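Local structure of MoaD/ThiS family protein (Mycobacterium tuberculosis, 6JBZ) at residues I68-D72 with D73-L77; V52-A55 with T56-R60. The protein probably serves as the small sulfur-carrier subunit of molybdopterin synthase in molybdenum cofactor biosynthesis, built on a ubiquitin-like beta-grasp fold. All blocks are in the same frame, centred on the assembly; numbering follows the deposited sequence.

Interaction 1: residues I68-D72 with D73-L77; sequences IVVRD and DAVAL
Asp-73 follows Asp-72 as the second residue of a type I beta turn that brings Val-75 back to Val-70 and Asp-72. The two carboxylates leave the chain differently. Asp-72 has CG anti to its backbone N (chi1 169°), beside its own carbonyl carbon, which carries the acid forward along the turn. Asp-73 has CG between its N and carbonyl carbon. The acids lie near each other, with Asp-72 OD1 4.2 Å from Asp-73 OD1. The backbone of Asp-73 is bonded to Ala-41 at the start of helix 40-50.

Ala-74 N donates a weak hydrogen bond to Asp-72 OD1, 3.3 Å away. This makes a weakly bonded Asx turn from Asp-72 to Ala-74. The methyl CB of Ala-74 rests beside the same carboxylate, 3.6 Å from Asp-72 OD2.

Val-75 closes the beta turn. Val-75 N bonds to Asp-72 O at 3.2 Å, nearly straight at the hydrogen (161°). The donor stands above the carbonyl plane, 47° out of it. Val-75 CG1 points back across the turn and meets Val-70 CG1 at 4.0 Å. Val-75 also packs on Val-40 of helix 40-50 and on Arg-65 of strand 62-65. The turn carries the chain from the edge strand 68-69 past the start of that helix, on the way to strand 82-86.

One backbone bond and one weak side-chain bond fix a solvent-facing bend, with the pair Val-70 and Val-75 packed alongside it. Two acids so close probably repel mildly, and the Ala-74 N-H would offset part of the charge on Asp-72.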
loop_
_atom_site.group_PDB
_atom_site.type_symbol
_atom_site.label_atom_id
_atom_site.label_comp_id
_atom_site.label_asym_id
_atom_site.label_seq_id
_atom_site.Cartn_x
_atom_site.Cartn_y
_atom_site.Cartn_z
ATOM N N ILE B 68 -19.442 9.876 27.432
ATOM C CA ILE B 68 -18.964 11.110 26.828
ATOM C C ILE B 68 -17.604 11.517 27.350
ATOM O O ILE B 68 -17.355 11.444 28.546
ATOM C CB ILE B 68 -19.954 12.254 27.070
ATOM C CG1 ILE B 68 -21.343 11.854 26.588
ATOM C CG2 ILE B 68 -19.483 13.539 26.380
ATOM C CD1 ILE B 68 -22.390 12.843 26.989
ATOM N N VAL B 69 -16.722 11.951 26.456
ATOM C CA VAL B 69 -15.415 12.409 26.897
ATOM C C VAL B 69 -15.533 13.551 27.893
ATOM O O VAL B 69 -16.155 14.568 27.617
ATOM C CB VAL B 69 -14.555 12.879 25.739
ATOM C CG1 VAL B 69 -13.137 13.107 26.225
ATOM C CG2 VAL B 69 -14.595 11.863 24.625
ATOM N N VAL B 70 -14.951 13.368 29.066
ATOM C CA VAL B 70 -14.896 14.422 30.056
ATOM C C VAL B 70 -13.922 15.465 29.553
ATOM O O VAL B 70 -12.744 15.165 29.373
ATOM C CB VAL B 70 -14.442 13.892 31.427
ATOM C CG1 VAL B 70 -14.310 15.027 32.430
ATOM C CG2 VAL B 70 -15.408 12.826 31.929
ATOM N N ARG B 71 -14.393 16.683 29.309
ATOM C CA ARG B 71 -13.492 17.720 28.802
ATOM C C ARG B 71 -12.964 18.610 29.921
ATOM O O ARG B 71 -11.930 19.247 29.785
ATOM C CB ARG B 71 -14.191 18.573 27.740
ATOM C CG ARG B 71 -14.856 17.765 26.642
ATOM C CD ARG B 71 -14.275 18.075 25.272
ATOM N NE ARG B 71 -14.602 17.024 24.305
ATOM C CZ ARG B 71 -13.716 16.184 23.762
ATOM N NH1 ARG B 71 -12.422 16.271 24.067
ATOM N NH2 ARG B 71 -14.129 15.262 22.899
ATOM N N ASP B 72 -13.680 18.641 31.036
ATOM C CA ASP B 72 -13.306 19.478 32.166
ATOM C C ASP B 72 -13.429 18.641 33.424
ATOM O O ASP B 72 -14.533 18.251 33.795
ATOM C CB ASP B 72 -14.207 20.719 32.225
ATOM C CG ASP B 72 -14.052 21.509 33.514
ATOM O OD1 ASP B 72 -12.904 21.677 33.995
ATOM O OD2 ASP B 72 -15.093 21.971 34.042
ATOM N N ASP B 73 -12.305 18.348 34.077
ATOM C CA ASP B 73 -12.343 17.458 35.240
ATOM C C ASP B 73 -12.900 18.158 36.484
ATOM O O ASP B 73 -12.866 17.612 37.584
ATOM C CB ASP B 73 -10.950 16.868 35.535
ATOM C CG ASP B 73 -9.916 17.922 35.913
ATOM O OD1 ASP B 73 -10.271 19.110 36.059
ATOM O OD2 ASP B 73 -8.732 17.551 36.081
ATOM N N ALA B 74 -13.413 19.368 36.306
ATOM C CA ALA B 74 -14.000 20.105 37.419
ATOM C C ALA B 74 -15.496 19.855 37.451
ATOM O O ALA B 74 -16.189 20.328 38.347
ATOM C CB ALA B 74 -13.704 21.593 37.303
ATOM N N VAL B 75 -15.985 19.104 36.469
ATOM C CA VAL B 75 -17.402 18.783 36.400
ATOM C C VAL B 75 -17.751 17.851 37.558
ATOM O O VAL B 75 -16.942 17.000 37.943
ATOM C CB VAL B 75 -17.791 18.145 35.034
ATOM C CG1 VAL B 75 -17.042 16.838 34.803
ATOM C CG2 VAL B 75 -19.301 17.931 34.953
ATOM N N ALA B 76 -18.945 18.034 38.116
ATOM C CA ALA B 76 -19.408 17.264 39.265
ATOM C C ALA B 76 -20.024 15.947 38.847
ATOM O O ALA B 76 -20.606 15.846 37.779
ATOM C CB ALA B 76 -20.416 18.066 40.067
ATOM N N LEU B 77 -19.913 14.944 39.711
ATOM C CA LEU B 77 -20.484 13.632 39.446
ATOM C C LEU B 77 -21.872 13.497 40.061
ATOM O O LEU B 77 -22.224 14.222 40.995
ATOM C CB LEU B 77 -19.572 12.533 39.995
ATOM C CG LEU B 77 -18.133 12.477 39.489
ATOM C CD1 LEU B 77 -17.348 11.517 40.340
ATOM C CD2 LEU B 77 -18.116 12.036 38.053
#

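Interaction 2: residues V52-A55 with T56-R60; sequences VRLA and TVLSR
Val-52 O accepts two hydrogen bonds from Thr-56, one turn further along helix 52-58. Thr-56 OG1 donates to Val-52 O from 3.2 Å, tilted 20° from the carbonyl plane. The backbone N of Thr-56 adds a weak bond to Val-52 O. The hydroxyl reaches back because OG1 sits beside its own backbone N (chi1 -57°), leaving CG2 anti to that N.

The next turns are held by the backbone. Val-57 N bonds to Arg-53 O, and Leu-58 N bonds to Leu-54 O at 2.7 Å. Asp-51 OD2 accepts from Leu-54 N. In the ubiquitin-like beta-grasp fold of this family, this short helix packs beside helices 19-25 and 40-50. Leu-54 and Leu-58 lie on its buried side. They cross obliquely, with Leu-54 CD1 3.8 Å from Leu-58 CG. Leu-58 then reaches Leu-47 of helix 40-50.

Arg-53 bends at chi2 (70°) and runs forward along the helix toward its C-terminal end. Val-57 CG2 sits over the centre of one guanidinium face, 3.5 Å from Arg-53 CZ. Arg-53 NH2 also bonds to the backbone of another protein chain.

Past the helix end, Ser-59 OG donates to Thr-56 O at 3.3 Å. Thr-56 O also lies over the centre of one face of the Arg-60 guanidinium, whose NH2 bonds to the backbone of the other chain.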
loop_
_atom_site.group_PDB
_atom_site.type_symbol
_atom_site.label_atom_id
_atom_site.label_comp_id
_atom_site.label_asym_id
_atom_site.label_seq_id
_atom_site.Cartn_x
_atom_site.Cartn_y
_atom_site.Cartn_z
ATOM N N VAL B 52 0.777 4.075 43.616
ATOM C CA VAL B 52 1.763 4.793 42.836
ATOM C C VAL B 52 1.844 4.423 41.363
ATOM O O VAL B 52 1.975 5.289 40.549
ATOM C CB VAL B 52 3.140 4.594 43.450
ATOM C CG1 VAL B 52 4.212 5.303 42.684
ATOM C CG2 VAL B 52 3.142 5.087 44.853
ATOM N N ARG B 53 1.810 3.145 41.027
ATOM C CA ARG B 53 1.794 2.702 39.649
ATOM C C ARG B 53 0.558 3.104 38.897
ATOM O O ARG B 53 0.631 3.494 37.774
ATOM C CB ARG B 53 2.004 1.197 39.567
ATOM C CG ARG B 53 1.592 0.520 38.268
ATOM C CD ARG B 53 2.493 0.882 37.107
ATOM N NE ARG B 53 2.109 0.263 35.849
ATOM C CZ ARG B 53 2.364 0.780 34.653
ATOM N NH1 ARG B 53 2.992 1.935 34.549
ATOM N NH2 ARG B 53 1.977 0.142 33.559
ATOM N N LEU B 54 -0.584 2.996 39.531
ATOM C CA LEU B 54 -1.821 3.345 38.904
ATOM C C LEU B 54 -1.900 4.810 38.577
ATOM O O LEU B 54 -2.470 5.189 37.601
ATOM C CB LEU B 54 -2.998 2.901 39.735
ATOM C CG LEU B 54 -4.350 3.412 39.309
ATOM C CD1 LEU B 54 -4.845 2.779 38.046
ATOM C CD2 LEU B 54 -5.363 3.272 40.384
ATOM N N ALA B 55 -1.352 5.628 39.447
ATOM C CA ALA B 55 -1.287 7.039 39.256
ATOM C C ALA B 55 -0.504 7.402 38.019
ATOM O O ALA B 55 -0.905 8.240 37.273
ATOM C CB ALA B 55 -0.627 7.644 40.456
ATOM N N THR B 56 0.612 6.743 37.798
ATOM C CA THR B 56 1.421 6.968 36.637
ATOM C C THR B 56 0.698 6.637 35.363
ATOM O O THR B 56 0.735 7.376 34.421
ATOM C CB THR B 56 2.658 6.104 36.705
ATOM O OG1 THR B 56 3.356 6.391 37.900
ATOM C CG2 THR B 56 3.534 6.399 35.597
ATOM N N VAL B 57 0.013 5.524 35.344
ATOM C CA VAL B 57 -0.909 5.255 34.259
ATOM C C VAL B 57 -2.018 6.301 34.162
ATOM O O VAL B 57 -2.184 6.926 33.121
ATOM C CB VAL B 57 -1.563 3.889 34.406
ATOM C CG1 VAL B 57 -2.551 3.675 33.291
ATOM C CG2 VAL B 57 -0.520 2.801 34.432
ATOM N N LEU B 58 -2.775 6.483 35.244
ATOM C CA LEU B 58 -3.918 7.404 35.271
ATOM C C LEU B 58 -3.608 8.779 34.709
ATOM O O LEU B 58 -4.493 9.434 34.190
ATOM C CB LEU B 58 -4.446 7.575 36.691
ATOM C CG LEU B 58 -5.332 6.463 37.224
ATOM C CD1 LEU B 58 -5.892 6.851 38.573
ATOM C CD2 LEU B 58 -6.427 6.209 36.232
ATOM N N SER B 59 -2.356 9.210 34.790
ATOM C CA SER B 59 -2.018 10.563 34.374
ATOM C C SER B 59 -1.774 10.727 32.877
ATOM O O SER B 59 -1.282 11.766 32.448
ATOM C CB SER B 59 -0.785 11.046 35.130
ATOM O OG SER B 59 0.381 10.618 34.477
ATOM N N ARG B 60 -2.087 9.710 32.082
ATOM C CA ARG B 60 -2.001 9.833 30.627
ATOM C C ARG B 60 -3.326 9.373 30.063
ATOM O O ARG B 60 -3.503 9.260 28.847
ATOM C CB ARG B 60 -0.843 9.007 30.042
ATOM C CG ARG B 60 0.530 9.402 30.557
ATOM C CD ARG B 60 1.641 8.527 29.975
ATOM N NE ARG B 60 1.629 7.175 30.541
ATOM C CZ ARG B 60 2.647 6.619 31.200
ATOM N NH1 ARG B 60 3.774 7.294 31.374
ATOM N NH2 ARG B 60 2.541 5.379 31.679
#

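Overall arrangement
Interaction 2 precedes interaction 1 in the chain, and strand 62-65 runs between them. Their centres are about 18 Å apart and their nearest atoms about 9 Å, so they do not touch. Tyr-63 on that strand relates them. Its backbone bonds to Val-70, and its hydroxyl makes a weak bond with Leu-58 O. Helix 40-50 is also shared: Val-75 and Leu-77 meet its beginning, while Ala-55 and Leu-58 lie against Ser-48 nearer its end. The two sites differ in setting. Residues 52-60 lie against another protein chain, whereas no other chain of the assembly touches residues 68-77.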